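Local atomic coordinates of aldehyde dehydrogenase (Burkholderia vietnamiensis, PDB entry 5KF0), a protein that probably oxidises aldehydes to carboxylic acids with a nicotinamide dinucleotide cofactor, and is seen here with NADPH bound in its cofactor pocket. Residues 107-112 with 162-167; 156-161 with 231-236. All coordinates share one frame; numbering follows the deposited sequence.

Contact 1: 107-112 with 162-167; sequences RGEVTR and NFPLNL. With NDP (NADPH dihydro-nicotinamide-adenine-dinucleotide phosphate), chain E; ACT (acetate ion), chain H.
Glu-109 reaches from helix 103-123 to the first turn of helix 164-178 and does most of the work here. Its CG stands anti to the backbone N (chi1 -178°) and the chain runs on extended, which carries the carboxylate across to the other helix. CG passes the CB of Asn-166 at 4.0 Å, and CD comes up to the CA of Phe-163. At the tip the two oxygens part company. OE2 takes a nearly straight hydrogen bond from the N of Asn-166, 2.9 Å long with 168° at the hydrogen, through its anti lone pair; the N of Leu-165 adds a weak, bent one to the same oxygen. OE1 lies 3.4 Å from the CA of Phe-163 and forms a salt bridge with Lys-101, so both ends of the carboxylate are held. An acid over the amino end of a helix should also gain from the helix dipole.

Beside it, Val-110 CG2 meets Leu-165 CD1 at 3.8 Å. Farther along, in one of two modelled conformers of Arg-112, Asn-166 ND2 sits over a face of the guanidinium, 3.3 Å from NH2, without bonding to it, and an acetate, probably from the crystallisation liquor, bonds NH2 weakly. Asp-450 accepts from ND2 and forms a salt bridge with Arg-112 NE, while Asn-166 OD1 is hydrogen-bonded to Thr-116. One residue on, Leu-167 CD1 packs 3.3 Å from C5N of the NADPH. A carboxylate of one helix thus accepts backbone N-H groups near the beginning of helix 164-178, where that helix borders the nicotinamide end of the cofactor pocket.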
loop_
_atom_site.group_PDB
_atom_site.type_symbol
_atom_site.label_atom_id
_atom_site.label_comp_id
_atom_site.label_asym_id
_atom_site.label_seq_id
_atom_site.Cartn_x
_atom_site.Cartn_y
_atom_site.Cartn_z
ATOM N N ARG A 107 -21.996 -18.027 -22.466
ATOM C CA ARG A 107 -21.166 -18.858 -21.604
ATOM C C ARG A 107 -19.962 -18.072 -21.099
ATOM O O ARG A 107 -19.590 -18.171 -19.920
ATOM C CB ARG A 107 -20.729 -20.112 -22.369
ATOM C CG ARG A 107 -21.867 -21.092 -22.598
ATOM C CD ARG A 107 -21.486 -22.180 -23.606
ATOM N NE ARG A 107 -22.593 -23.111 -23.815
ATOM C CZ ARG A 107 -22.763 -23.842 -24.914
ATOM N NH1 ARG A 107 -21.910 -23.738 -25.922
ATOM N NH2 ARG A 107 -23.794 -24.672 -25.008
ATOM N N GLY A 108 -19.368 -17.252 -21.969
ATOM C CA GLY A 108 -18.254 -16.421 -21.554
ATOM C C GLY A 108 -18.624 -15.446 -20.453
ATOM O O GLY A 108 -17.821 -15.177 -19.553
ATOM N N GLU A 109 -19.841 -14.891 -20.511
ATOM C CA GLU A 109 -20.238 -13.958 -19.460
ATOM C C GLU A 109 -20.496 -14.675 -18.142
ATOM O O GLU A 109 -20.221 -14.118 -17.071
ATOM C CB GLU A 109 -21.472 -13.145 -19.869
ATOM C CG GLU A 109 -21.851 -12.138 -18.778
ATOM C CD GLU A 109 -22.994 -11.206 -19.116
ATOM O OE1 GLU A 109 -23.376 -11.088 -20.295
ATOM O OE2 GLU A 109 -23.515 -10.579 -18.167
ATOM N N VAL A 110 -21.031 -15.900 -18.187
ATOM C CA VAL A 110 -21.204 -16.648 -16.942
ATOM C C VAL A 110 -19.845 -16.943 -16.313
ATOM O O VAL A 110 -19.683 -16.875 -15.091
ATOM C CB VAL A 110 -22.028 -17.928 -17.187
ATOM C CG1 VAL A 110 -22.229 -18.698 -15.873
ATOM C CG2 VAL A 110 -23.389 -17.571 -17.792
ATOM N N THR A 111 -18.838 -17.253 -17.134
ATOM C CA THR A 111 -17.491 -17.415 -16.592
ATOM C C THR A 111 -17.024 -16.137 -15.906
ATOM O O THR A 111 -16.418 -16.185 -14.829
ATOM C CB THR A 111 -16.523 -17.820 -17.703
ATOM O OG1 THR A 111 -16.934 -19.082 -18.248
ATOM C CG2 THR A 111 -15.094 -17.931 -17.178
ATOM N N ARG A 112 -17.330 -14.984 -16.497
ATOM C CA ARG A 112 -16.958 -13.699 -15.904
ATOM C C ARG A 112 -17.706 -13.449 -14.603
ATOM O O ARG A 112 -17.141 -12.917 -13.637
ATOM C CB ARG A 112 -17.250 -12.571 -16.896
ATOM C CG ARG A 112 -16.384 -12.593 -18.140
ATOM C CD ARG A 112 -15.031 -11.947 -17.888
ATOM N NE ARG A 112 -15.162 -10.548 -17.479
ATOM C CZ ARG A 112 -15.429 -9.546 -18.310
ATOM N NH1 ARG A 112 -15.586 -9.782 -19.608
ATOM N NH2 ARG A 112 -15.546 -8.305 -17.847
ATOM N N ASN A 162 -27.169 -5.401 -21.375
ATOM C CA ASN A 162 -26.335 -6.125 -22.335
ATOM C C ASN A 162 -25.378 -7.120 -21.697
ATOM O O ASN A 162 -25.118 -8.177 -22.281
ATOM C CB ASN A 162 -25.556 -5.152 -23.223
ATOM C CG ASN A 162 -24.581 -4.304 -22.442
ATOM O OD1 ASN A 162 -24.890 -3.814 -21.355
ATOM N ND2 ASN A 162 -23.399 -4.108 -23.006
ATOM N N PHE A 163 -24.829 -6.813 -20.524
ATOM C CA PHE A 163 -24.055 -7.774 -19.739
ATOM C C PHE A 163 -24.765 -7.878 -18.395
ATOM O O PHE A 163 -24.232 -7.444 -17.362
ATOM C CB PHE A 163 -22.594 -7.358 -19.541
ATOM C CG PHE A 163 -21.867 -6.920 -20.797
ATOM C CD1 PHE A 163 -22.119 -7.503 -22.036
ATOM C CD2 PHE A 163 -20.900 -5.936 -20.723
ATOM C CE1 PHE A 163 -21.421 -7.086 -23.173
ATOM C CE2 PHE A 163 -20.197 -5.520 -21.849
ATOM C CZ PHE A 163 -20.463 -6.090 -23.074
ATOM N N PRO A 164 -25.983 -8.424 -18.372
ATOM C CA PRO A 164 -26.799 -8.295 -17.153
ATOM C C PRO A 164 -26.257 -9.079 -15.976
ATOM O O PRO A 164 -26.423 -8.639 -14.833
ATOM C CB PRO A 164 -28.172 -8.812 -17.590
ATOM C CG PRO A 164 -27.881 -9.769 -18.706
ATOM C CD PRO A 164 -26.682 -9.187 -19.429
ATOM N N LEU A 165 -25.625 -10.228 -16.211
ATOM C CA LEU A 165 -25.050 -10.988 -15.106
ATOM C C LEU A 165 -23.818 -10.288 -14.554
ATOM O O LEU A 165 -23.742 -9.982 -13.359
ATOM C CB LEU A 165 -24.691 -12.404 -15.563
ATOM C CG LEU A 165 -25.881 -13.329 -15.803
ATOM C CD1 LEU A 165 -25.410 -14.682 -16.316
ATOM C CD2 LEU A 165 -26.679 -13.495 -14.531
ATOM N N ASN A 166 -22.828 -10.028 -15.411
ATOM C CA ASN A 166 -21.556 -9.565 -14.875
ATOM C C ASN A 166 -21.619 -8.128 -14.368
ATOM O O ASN A 166 -20.927 -7.793 -13.396
ATOM C CB ASN A 166 -20.451 -9.694 -15.913
ATOM C CG ASN A 166 -19.070 -9.651 -15.262
ATOM O OD1 ASN A 166 -18.853 -10.252 -14.201
ATOM N ND2 ASN A 166 -18.162 -8.934 -15.868
ATOM N N LEU A 167 -22.421 -7.263 -14.999
ATOM C CA LEU A 167 -22.491 -5.891 -14.500
ATOM C C LEU A 167 -23.301 -5.801 -13.211
ATOM O O LEU A 167 -23.025 -4.944 -12.365
ATOM C CB LEU A 167 -23.032 -4.964 -15.582
ATOM C CG LEU A 167 -22.050 -4.883 -16.755
ATOM C CD1 LEU A 167 -22.708 -4.138 -17.930
ATOM C CD2 LEU A 167 -20.710 -4.215 -16.346
HETATM P PA NDP E . -30.279 2.386 -20.249
HETATM O O1A NDP E . -29.670 3.671 -19.797
HETATM O O2A NDP E . -31.383 2.591 -21.287
HETATM O O5B NDP E . -30.865 1.539 -19.038
HETATM C C5B NDP E . -29.932 1.103 -18.018
HETATM C C4B NDP E . -30.690 0.861 -16.740
HETATM O O4B NDP E . -31.168 2.121 -16.218
HETATM C C3B NDP E . -31.930 -0.031 -16.881
HETATM O O3B NDP E . -32.113 -0.812 -15.703
HETATM C C2B NDP E . -33.047 1.007 -16.994
HETATM O O2B NDP E . -34.351 0.533 -16.599
HETATM C C1B NDP E . -32.552 2.007 -15.965
HETATM N N9A NDP E . -33.159 3.328 -16.068
HETATM C C8A NDP E . -33.321 4.113 -17.179
HETATM N N7A NDP E . -33.852 5.287 -16.928
HETATM C C5A NDP E . -34.056 5.269 -15.558
HETATM C C6A NDP E . -34.581 6.221 -14.661
HETATM N N6A NDP E . -35.050 7.419 -15.033
HETATM N N1A NDP E . -34.624 5.891 -13.350
HETATM C C2A NDP E . -34.181 4.690 -12.972
HETATM N N3A NDP E . -33.672 3.710 -13.723
HETATM C C4A NDP E . -33.637 4.067 -15.014
HETATM O O3 NDP E . -29.138 1.459 -20.850
HETATM P PN NDP E . -29.164 0.044 -21.578
HETATM O O1N NDP E . -29.821 -0.959 -20.703
HETATM O O2N NDP E . -29.786 0.255 -22.935
HETATM O O5D NDP E . -27.636 -0.350 -21.733
HETATM C C5D NDP E . -26.747 0.178 -22.732
HETATM C C4D NDP E . -25.965 1.320 -22.135
HETATM O O4D NDP E . -25.223 0.860 -20.973
HETATM C C3D NDP E . -24.934 1.899 -23.108
HETATM O O3D NDP E . -24.885 3.321 -23.077
HETATM C C2D NDP E . -23.635 1.260 -22.619
HETATM O O2D NDP E . -22.430 1.928 -22.973
HETATM C C1D NDP E . -23.869 1.245 -21.115
HETATM N N1N NDP E . -22.972 0.261 -20.521
HETATM C C2N NDP E . -21.990 0.629 -19.631
HETATM C C3N NDP E . -21.048 -0.228 -19.192
HETATM C C7N NDP E . -20.042 0.151 -18.164
HETATM O O7N NDP E . -19.654 -0.727 -17.380
HETATM N N7N NDP E . -19.546 1.387 -18.167
HETATM C C4N NDP E . -20.969 -1.599 -19.762
HETATM C C5N NDP E . -22.245 -1.976 -20.435
HETATM C C6N NDP E . -23.113 -1.061 -20.825
HETATM P P2B NDP E . -35.345 -0.211 -17.672
HETATM O O1X NDP E . -34.578 -0.448 -18.918
HETATM O O2X NDP E . -35.808 -1.422 -16.916
HETATM O O3X NDP E . -36.517 0.724 -17.884
HETATM C C ACT H . -17.178 -5.400 -19.743
HETATM O O ACT H . -16.665 -6.379 -20.359
HETATM O OXT ACT H . -17.585 -5.602 -18.576
HETATM C CH3 ACT H . -17.304 -4.037 -20.349
#

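Contact 2: 156-161 with 231-236; sequences SFISPF and RLLSFT. With NDP (NADPH dihydro-nicotinamide-adenine-dinucleotide phosphate), chain E.
Four backbone hydrogen bonds lace strand 156-158 to strand 232-236 in parallel, starting with Ser-156 N to Leu-232 O and ending with Thr-236 N to Ile-158 O, both 2.9 Å. The link from Ile-158 N to Ser-234 O is longer, at 3.2 Å. Packing is close on the face that carries Ile-158 and Phe-235: Ile-158 CG2, anti to its backbone N, lies 3.6 Å from Phe-235 CD1, and Ile-158 CD1 meets Leu-233 CD1. Phe-235 CE1, at the ring edge, and Ile-158 CG2 each lie 3.2 Å from O4B of the NADPH.

On the other face Phe-157 and Ser-234 bury less between the strands; Phe-157 also packs on Phe-182, and Lys-171 bonds the hydroxyl of Ser-234. Lys-171 bonds that of Thr-236 too. The pairing slackens past Ile-158, where Pro-160 N has no hydrogen to give Thr-236 O. There the chain turns to the cofactor: Ser-159 O accepts from O3B at 2.8 Å, and Phe-161 N donates to O1N. Beyond the paired strands Arg-231 packs on Lys-458 of a neighbouring subunit. These are central strands of the Rossmann-like cofactor-binding sheet, flanked by 182-185 and 253-257, with helix 164-178 over Phe-157 and helix 239-248 against Phe-235.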
loop_
_atom_site.group_PDB
_atom_site.type_symbol
_atom_site.label_atom_id
_atom_site.label_comp_id
_atom_site.label_asym_id
_atom_site.label_seq_id
_atom_site.Cartn_x
_atom_site.Cartn_y
_atom_site.Cartn_z
ATOM N N SER A 156 -28.143 1.657 -3.691
ATOM C CA SER A 156 -29.072 1.533 -4.806
ATOM C C SER A 156 -28.271 1.172 -6.055
ATOM O O SER A 156 -27.353 1.904 -6.439
ATOM C CB SER A 156 -29.835 2.841 -5.025
ATOM O OG SER A 156 -30.659 2.745 -6.181
ATOM N N PHE A 157 -28.626 0.056 -6.689
ATOM C CA PHE A 157 -27.895 -0.488 -7.830
ATOM C C PHE A 157 -28.826 -0.574 -9.033
ATOM O O PHE A 157 -29.917 -1.141 -8.931
ATOM C CB PHE A 157 -27.352 -1.893 -7.525
ATOM C CG PHE A 157 -26.259 -1.921 -6.488
ATOM C CD1 PHE A 157 -25.441 -0.810 -6.273
ATOM C CD2 PHE A 157 -26.034 -3.077 -5.744
ATOM C CE1 PHE A 157 -24.423 -0.857 -5.321
ATOM C CE2 PHE A 157 -25.011 -3.136 -4.805
ATOM C CZ PHE A 157 -24.208 -2.022 -4.589
ATOM N N ILE A 158 -28.384 -0.040 -10.172
ATOM C CA ILE A 158 -29.141 -0.094 -11.422
ATOM C C ILE A 158 -28.214 -0.620 -12.512
ATOM O O ILE A 158 -27.105 -0.097 -12.678
ATOM C CB ILE A 158 -29.683 1.297 -11.805
ATOM C CG1 ILE A 158 -30.697 1.801 -10.772
ATOM C CG2 ILE A 158 -30.314 1.252 -13.207
ATOM C CD1 ILE A 158 -31.120 3.267 -10.999
ATOM N N SER A 159 -28.663 -1.633 -13.263
ATOM C CA SER A 159 -27.817 -2.306 -14.241
ATOM C C SER A 159 -28.480 -2.365 -15.612
ATOM O O SER A 159 -29.701 -2.214 -15.731
ATOM C CB SER A 159 -27.465 -3.726 -13.756
ATOM O OG SER A 159 -28.621 -4.505 -13.464
ATOM N N PRO A 160 -27.690 -2.586 -16.689
ATOM C CA PRO A 160 -28.242 -2.492 -18.048
ATOM C C PRO A 160 -28.542 -3.843 -18.668
ATOM O O PRO A 160 -28.373 -4.892 -18.035
ATOM C CB PRO A 160 -27.129 -1.780 -18.811
ATOM C CG PRO A 160 -25.896 -2.416 -18.198
ATOM C CD PRO A 160 -26.214 -2.609 -16.717
ATOM N N PHE A 161 -28.984 -3.833 -19.930
ATOM C CA PHE A 161 -29.465 -5.072 -20.528
ATOM C C PHE A 161 -28.348 -5.956 -21.062
ATOM O O PHE A 161 -28.577 -7.153 -21.248
ATOM C CB PHE A 161 -30.449 -4.788 -21.679
ATOM C CG PHE A 161 -29.770 -4.489 -23.012
ATOM C CD1 PHE A 161 -29.401 -5.514 -23.876
ATOM C CD2 PHE A 161 -29.509 -3.177 -23.384
ATOM C CE1 PHE A 161 -28.767 -5.233 -25.093
ATOM C CE2 PHE A 161 -28.894 -2.891 -24.587
ATOM C CZ PHE A 161 -28.528 -3.919 -25.447
ATOM N N ARG A 231 -27.475 5.578 0.603
ATOM C CA ARG A 231 -26.267 6.385 0.776
ATOM C C ARG A 231 -25.380 6.402 -0.462
ATOM O O ARG A 231 -24.466 7.235 -0.544
ATOM C CB ARG A 231 -25.462 5.876 1.974
ATOM C CG ARG A 231 -26.305 5.679 3.234
ATOM C CD ARG A 231 -27.013 6.951 3.672
ATOM N NE ARG A 231 -26.132 7.837 4.428
ATOM C CZ ARG A 231 -25.970 7.786 5.750
ATOM N NH1 ARG A 231 -26.635 6.894 6.472
ATOM N NH2 ARG A 231 -25.138 8.625 6.352
ATOM N N LEU A 232 -25.648 5.526 -1.426
ATOM C CA LEU A 232 -24.903 5.423 -2.671
ATOM C C LEU A 232 -25.873 5.003 -3.758
ATOM O O LEU A 232 -26.699 4.113 -3.534
ATOM C CB LEU A 232 -23.768 4.397 -2.570
ATOM C CG LEU A 232 -23.126 3.976 -3.896
ATOM C CD1 LEU A 232 -22.341 5.138 -4.513
ATOM C CD2 LEU A 232 -22.227 2.753 -3.714
ATOM N N LEU A 233 -25.798 5.673 -4.903
ATOM C CA LEU A 233 -26.403 5.201 -6.143
ATOM C C LEU A 233 -25.263 4.807 -7.064
ATOM O O LEU A 233 -24.384 5.628 -7.346
ATOM C CB LEU A 233 -27.269 6.275 -6.801
ATOM C CG LEU A 233 -27.605 6.017 -8.280
ATOM C CD1 LEU A 233 -28.568 4.834 -8.439
ATOM C CD2 LEU A 233 -28.197 7.262 -8.936
ATOM N N SER A 234 -25.249 3.554 -7.506
ATOM C CA SER A 234 -24.261 3.109 -8.483
ATOM C C SER A 234 -25.024 2.638 -9.712
ATOM O O SER A 234 -25.762 1.649 -9.652
ATOM C CB SER A 234 -23.355 2.020 -7.907
ATOM O OG SER A 234 -22.424 1.573 -8.881
ATOM N N PHE A 235 -24.847 3.367 -10.812
ATOM C CA PHE A 235 -25.636 3.225 -12.029
ATOM C C PHE A 235 -24.732 2.792 -13.169
ATOM O O PHE A 235 -23.693 3.417 -13.415
ATOM C CB PHE A 235 -26.330 4.553 -12.378
ATOM C CG PHE A 235 -26.968 4.560 -13.752
ATOM C CD1 PHE A 235 -28.277 4.145 -13.921
ATOM C CD2 PHE A 235 -26.242 4.968 -14.873
ATOM C CE1 PHE A 235 -28.862 4.135 -15.186
ATOM C CE2 PHE A 235 -26.816 4.958 -16.139
ATOM C CZ PHE A 235 -28.132 4.541 -16.295
ATOM N N THR A 236 -25.121 1.718 -13.860
ATOM C CA THR A 236 -24.476 1.314 -15.108
ATOM C C THR A 236 -25.520 1.343 -16.219
ATOM O O THR A 236 -26.543 0.646 -16.134
ATOM C CB THR A 236 -23.842 -0.077 -14.986
ATOM O OG1 THR A 236 -22.886 -0.072 -13.913
ATOM C CG2 THR A 236 -23.119 -0.453 -16.294
HETATM P PA NDP E . -30.279 2.386 -20.249
HETATM O O1A NDP E . -29.670 3.671 -19.797
HETATM O O2A NDP E . -31.383 2.591 -21.287
HETATM O O5B NDP E . -30.865 1.539 -19.038
HETATM C C5B NDP E . -29.932 1.103 -18.018
HETATM C C4B NDP E . -30.690 0.861 -16.740
HETATM O O4B NDP E . -31.168 2.121 -16.218
HETATM C C3B NDP E . -31.930 -0.031 -16.881
HETATM O O3B NDP E . -32.113 -0.812 -15.703
HETATM C C2B NDP E . -33.047 1.007 -16.994
HETATM O O2B NDP E . -34.351 0.533 -16.599
HETATM C C1B NDP E . -32.552 2.007 -15.965
HETATM N N9A NDP E . -33.159 3.328 -16.068
HETATM C C8A NDP E . -33.321 4.113 -17.179
HETATM N N7A NDP E . -33.852 5.287 -16.928
HETATM C C5A NDP E . -34.056 5.269 -15.558
HETATM C C6A NDP E . -34.581 6.221 -14.661
HETATM N N6A NDP E . -35.050 7.419 -15.033
HETATM N N1A NDP E . -34.624 5.891 -13.350
HETATM C C2A NDP E . -34.181 4.690 -12.972
HETATM N N3A NDP E . -33.672 3.710 -13.723
HETATM C C4A NDP E . -33.637 4.067 -15.014
HETATM O O3 NDP E . -29.138 1.459 -20.850
HETATM P PN NDP E . -29.164 0.044 -21.578
HETATM O O1N NDP E . -29.821 -0.959 -20.703
HETATM O O2N NDP E . -29.786 0.255 -22.935
HETATM O O5D NDP E . -27.636 -0.350 -21.733
HETATM C C5D NDP E . -26.747 0.178 -22.732
HETATM C C4D NDP E . -25.965 1.320 -22.135
HETATM O O4D NDP E . -25.223 0.860 -20.973
HETATM C C3D NDP E . -24.934 1.899 -23.108
HETATM O O3D NDP E . -24.885 3.321 -23.077
HETATM C C2D NDP E . -23.635 1.260 -22.619
HETATM O O2D NDP E . -22.430 1.928 -22.973
HETATM C C1D NDP E . -23.869 1.245 -21.115
HETATM N N1N NDP E . -22.972 0.261 -20.521
HETATM C C2N NDP E . -21.990 0.629 -19.631
HETATM C C3N NDP E . -21.048 -0.228 -19.192
HETATM C C7N NDP E . -20.042 0.151 -18.164
HETATM O O7N NDP E . -19.654 -0.727 -17.380
HETATM N N7N NDP E . -19.546 1.387 -18.167
HETATM C C4N NDP E . -20.969 -1.599 -19.762
HETATM C C5N NDP E . -22.245 -1.976 -20.435
HETATM C C6N NDP E . -23.113 -1.061 -20.825
HETATM P P2B NDP E . -35.345 -0.211 -17.672
HETATM O O1X NDP E . -34.578 -0.448 -18.918
HETATM O O2X NDP E . -35.808 -1.422 -16.916
HETATM O O3X NDP E . -36.517 0.724 -17.884
#

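Both contacts are buried, and both border the NADPH, but they belong to different layers of the fold. Contact 2 lies within the sheet and is held by regular main-chain bonding, with mostly apolar side chains on one face; contact 1 joins two helices through a carboxylate and nearby polar groups, and has a partly exposed arginine at its margin. The chain runs directly from strand 155-158 into helix 164-178, so 156-161 and 162-167 are successive pieces of one connection. Leu-167 CD1 packs 3.6 Å from Pro-160 CG, joining the two contacts. Contact 2 runs along the cofactor from the adenosine end to the nicotinamide, which it reaches through Thr-236; contact 1 meets it at the nicotinamide alone.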